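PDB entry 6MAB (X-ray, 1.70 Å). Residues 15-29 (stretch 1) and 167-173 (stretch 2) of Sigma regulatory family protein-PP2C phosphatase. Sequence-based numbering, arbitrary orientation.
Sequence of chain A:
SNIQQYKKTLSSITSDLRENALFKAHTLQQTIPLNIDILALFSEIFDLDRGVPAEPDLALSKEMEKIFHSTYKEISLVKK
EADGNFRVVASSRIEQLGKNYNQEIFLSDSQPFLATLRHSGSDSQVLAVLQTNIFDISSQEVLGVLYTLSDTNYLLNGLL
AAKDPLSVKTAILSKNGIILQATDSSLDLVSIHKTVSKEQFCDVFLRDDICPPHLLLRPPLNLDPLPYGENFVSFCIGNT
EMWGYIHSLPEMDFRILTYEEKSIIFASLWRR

Stretch 1, residues 15-29: SDLRENALFKAHTLQ
Stretch 2 167-173: SVKTAIL

Residues 15-29 are helical throughout, part of a helix that extends beyond both ends of the stretch, with phi/psi from -57/-37 at Ser15 to -66/-30 at Gln29. Regular i to i+4 bonds run from Glu19 N to Ser15 O (2.9 Å) through Gln29 N to Ala25 O (2.9 Å); the helix is kinked at the beginning of the stretch, where the N atoms of Asp16 and Leu17 lack a bond to the preceding turn. In stretch 2, Val168 (-76/154) leads into a strand spanning Lys169-Leu173 and continuing onward, with phi/psi of -140/144 at Thr170 and -94/125 at Ile172. The closest CA pair is Leu17 and Val168, 6.8 Å apart, and both chains then advance in the same general direction, Val168 meeting the first turns of the stretch, Thr170 meeting Lys24 and Ile172 meeting Leu28.

No direct hydrogen bond joins the stretches; side-chain packing and two waters do. Val168 (chi1 m) points toward the helix and has the largest area covered of any residue in the contact. Its CG1 lies 4.2 Å from Leu17 CD2 (Leu17 m, t) and 3.5 Å from Asp16 OD2 (chi1 t), while its CG2 sits 3.4 Å from Asn20 CG. Asn20, with chi1 at -92° between wells, turns its amide back along the helix, and ND2 donates to Asp16 O at 2.8 Å.

Lys24 (m, t, t, m) reaches across, bringing CE to 3.1 Å from Thr170 OG1 (chi1 m), a carbon-to-oxygen contact and not a hydrogen bond; its NZ reaches the strand side through the waters. NZ donates to water 2 at 2.9 Å, which in turn donates to Val168 O at 3.0 Å. Water 1 lies 2.7 Å from both Val168 O and Thr170 OG1, and accepts a weak bond from Lys24 NZ at 3.5 Å. Farther along, Leu28 CD1 (m, t) packs 4.2 Å from Ile172 CD1 (m, m), an apolar contact.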

# COMPACT_ATOMS: atom_id res chain seq x y z
N SER A 15 2.36 -23.31 -9.62
CA SER A 15 2.36 -22.30 -10.67
C SER A 15 1.21 -21.32 -10.49
O SER A 15 1.35 -20.11 -10.76
CB SER A 15 2.26 -23.02 -12.03
OG SER A 15 2.10 -22.11 -13.08
N ASP A 16 0.07 -21.81 -10.05
CA ASP A 16 -1.13 -21.00 -9.99
C ASP A 16 -1.04 -19.94 -8.89
O ASP A 16 -1.65 -18.87 -9.03
CB ASP A 16 -2.34 -21.91 -9.80
CG ASP A 16 -3.63 -21.15 -9.73
OD1 ASP A 16 -4.04 -20.57 -10.76
OD2 ASP A 16 -4.25 -21.16 -8.65
N LEU A 17 -0.31 -20.22 -7.81
CA LEU A 17 -0.05 -19.18 -6.80
C LEU A 17 0.68 -18.00 -7.41
O LEU A 17 0.31 -16.84 -7.21
CB LEU A 17 0.79 -19.74 -5.64
CG LEU A 17 0.18 -20.66 -4.60
CD1 LEU A 17 1.28 -21.27 -3.74
CD2 LEU A 17 -0.80 -19.90 -3.74
N ARG A 18 1.74 -18.29 -8.17
CA ARG A 18 2.48 -17.23 -8.86
C ARG A 18 1.61 -16.51 -9.88
O ARG A 18 1.60 -15.28 -9.93
CB ARG A 18 3.73 -17.82 -9.53
CG ARG A 18 4.62 -16.77 -10.20
CD ARG A 18 5.92 -17.37 -10.77
NE ARG A 18 6.48 -16.55 -11.84
N GLU A 19 0.88 -17.25 -10.73
CA GLU A 19 0.05 -16.58 -11.73
C GLU A 19 -0.96 -15.65 -11.07
O GLU A 19 -1.27 -14.57 -11.60
CB GLU A 19 -0.70 -17.59 -12.60
CG GLU A 19 0.15 -18.38 -13.54
CD GLU A 19 0.88 -17.50 -14.55
OE1 GLU A 19 0.29 -16.51 -15.05
OE2 GLU A 19 2.07 -17.81 -14.79
N ASN A 20 -1.50 -16.06 -9.93
CA ASN A 20 -2.48 -15.23 -9.23
C ASN A 20 -1.83 -13.98 -8.66
O ASN A 20 -2.42 -12.90 -8.72
CB ASN A 20 -3.15 -16.04 -8.13
CG ASN A 20 -4.41 -16.70 -8.59
OD1 ASN A 20 -5.47 -16.08 -8.60
ND2 ASN A 20 -4.32 -17.96 -8.98
N ALA A 21 -0.63 -14.10 -8.10
CA ALA A 21 0.06 -12.93 -7.57
C ALA A 21 0.35 -11.93 -8.69
O ALA A 21 0.17 -10.72 -8.51
CB ALA A 21 1.35 -13.35 -6.87
N LEU A 22 0.77 -12.43 -9.85
CA LEU A 22 1.10 -11.53 -10.94
C LEU A 22 -0.14 -10.83 -11.47
O LEU A 22 -0.08 -9.64 -11.79
CB LEU A 22 1.79 -12.30 -12.07
CG LEU A 22 3.12 -12.98 -11.73
CD1 LEU A 22 3.67 -13.69 -12.96
CD2 LEU A 22 4.13 -11.99 -11.18
N PHE A 23 -1.26 -11.54 -11.58
CA PHE A 23 -2.47 -10.89 -12.06
C PHE A 23 -2.92 -9.81 -11.09
O PHE A 23 -3.36 -8.73 -11.50
CB PHE A 23 -3.61 -11.89 -12.26
CG PHE A 23 -4.95 -11.25 -12.45
CD1 PHE A 23 -5.41 -10.93 -13.71
CD2 PHE A 23 -5.75 -10.94 -11.36
CE1 PHE A 23 -6.63 -10.32 -13.89
CE2 PHE A 23 -6.98 -10.33 -11.53
CZ PHE A 23 -7.42 -10.02 -12.80
N LYS A 24 -2.87 -10.11 -9.79
CA LYS A 24 -3.31 -9.13 -8.81
C LYS A 24 -2.38 -7.93 -8.78
O LYS A 24 -2.84 -6.78 -8.68
CB LYS A 24 -3.42 -9.80 -7.43
CG LYS A 24 -4.48 -10.91 -7.39
CD LYS A 24 -4.41 -11.72 -6.09
CE LYS A 24 -5.22 -13.00 -6.13
NZ LYS A 24 -6.68 -12.75 -6.16
N ALA A 25 -1.07 -8.18 -8.90
CA ALA A 25 -0.09 -7.10 -8.99
C ALA A 25 -0.38 -6.20 -10.18
O ALA A 25 -0.33 -4.97 -10.08
CB ALA A 25 1.32 -7.67 -9.11
N HIS A 26 -0.66 -6.80 -11.34
CA HIS A 26 -0.93 -6.01 -12.53
C HIS A 26 -2.18 -5.16 -12.35
O HIS A 26 -2.22 -4.00 -12.77
CB HIS A 26 -1.07 -6.94 -13.73
CG HIS A 26 -1.57 -6.26 -14.97
ND1 HIS A 26 -0.75 -5.54 -15.81
CD2 HIS A 26 -2.82 -6.19 -15.50
CE1 HIS A 26 -1.47 -5.06 -16.81
NE2 HIS A 26 -2.73 -5.44 -16.64
N THR A 27 -3.20 -5.72 -11.70
CA THR A 27 -4.41 -4.95 -11.44
C THR A 27 -4.09 -3.72 -10.59
O THR A 27 -4.52 -2.60 -10.89
CB THR A 27 -5.46 -5.84 -10.76
OG1 THR A 27 -5.82 -6.91 -11.64
CG2 THR A 27 -6.72 -5.04 -10.44
N LEU A 28 -3.32 -3.92 -9.52
CA LEU A 28 -2.96 -2.80 -8.67
C LEU A 28 -2.08 -1.78 -9.39
O LEU A 28 -2.21 -0.58 -9.14
CB LEU A 28 -2.29 -3.33 -7.40
CG LEU A 28 -3.24 -4.15 -6.51
CD1 LEU A 28 -2.46 -4.81 -5.38
CD2 LEU A 28 -4.37 -3.30 -5.92
N GLN A 29 -1.21 -2.23 -10.31
CA GLN A 29 -0.40 -1.28 -11.07
C GLN A 29 -1.25 -0.41 -11.98
O GLN A 29 -0.91 0.75 -12.25
CB GLN A 29 0.66 -2.04 -11.87
CG GLN A 29 1.82 -2.55 -11.04
CD GLN A 29 2.64 -3.63 -11.74
OE1 GLN A 29 2.35 -4.01 -12.88
NE2 GLN A 29 3.67 -4.12 -11.06
N SER A 167 -9.72 -21.53 -4.84
CA SER A 167 -9.38 -20.12 -5.01
C SER A 167 -8.25 -19.69 -4.06
O SER A 167 -8.33 -19.90 -2.85
CB SER A 167 -10.62 -19.25 -4.80
OG SER A 167 -10.37 -17.90 -5.16
N VAL A 168 -7.19 -19.10 -4.59
CA VAL A 168 -6.07 -18.73 -3.74
C VAL A 168 -6.43 -17.49 -2.94
O VAL A 168 -7.26 -16.67 -3.33
CB VAL A 168 -4.78 -18.51 -4.55
CG1 VAL A 168 -4.56 -19.68 -5.50
CG2 VAL A 168 -4.80 -17.18 -5.27
N LYS A 169 -5.79 -17.38 -1.79
CA LYS A 169 -5.96 -16.27 -0.87
C LYS A 169 -4.81 -15.29 -1.04
O LYS A 169 -3.79 -15.61 -1.65
CB LYS A 169 -6.03 -16.79 0.56
CG LYS A 169 -7.12 -17.84 0.75
CD LYS A 169 -7.14 -18.41 2.16
CE LYS A 169 -8.18 -19.53 2.29
NZ LYS A 169 -7.98 -20.62 1.29
N THR A 170 -4.99 -14.07 -0.52
CA THR A 170 -4.05 -12.99 -0.79
C THR A 170 -3.81 -12.16 0.47
O THR A 170 -4.73 -11.92 1.25
CB THR A 170 -4.60 -12.06 -1.90
OG1 THR A 170 -4.91 -12.83 -3.06
CG2 THR A 170 -3.59 -10.94 -2.26
N ALA A 171 -2.58 -11.70 0.63
CA ALA A 171 -2.22 -10.74 1.66
C ALA A 171 -1.38 -9.63 1.03
O ALA A 171 -0.52 -9.90 0.19
CB ALA A 171 -1.44 -11.38 2.79
N ILE A 172 -1.69 -8.39 1.40
CA ILE A 172 -0.92 -7.23 0.99
C ILE A 172 0.10 -6.94 2.07
O ILE A 172 -0.27 -6.80 3.25
CB ILE A 172 -1.83 -6.01 0.77
CG1 ILE A 172 -2.93 -6.33 -0.25
CG2 ILE A 172 -1.02 -4.77 0.38
CD1 ILE A 172 -2.45 -6.74 -1.62
N LEU A 173 1.38 -6.87 1.68
CA LEU A 173 2.51 -6.78 2.60
C LEU A 173 3.19 -5.43 2.48
O LEU A 173 3.53 -5.00 1.38
CB LEU A 173 3.57 -7.86 2.31
CG LEU A 173 3.45 -9.26 2.86
CD1 LEU A 173 2.03 -9.78 2.81
CD2 LEU A 173 4.41 -10.13 2.05
O HOH W 1 -7.37 -14.03 -3.00
O HOH W 2 -7.79 -15.43 -6.03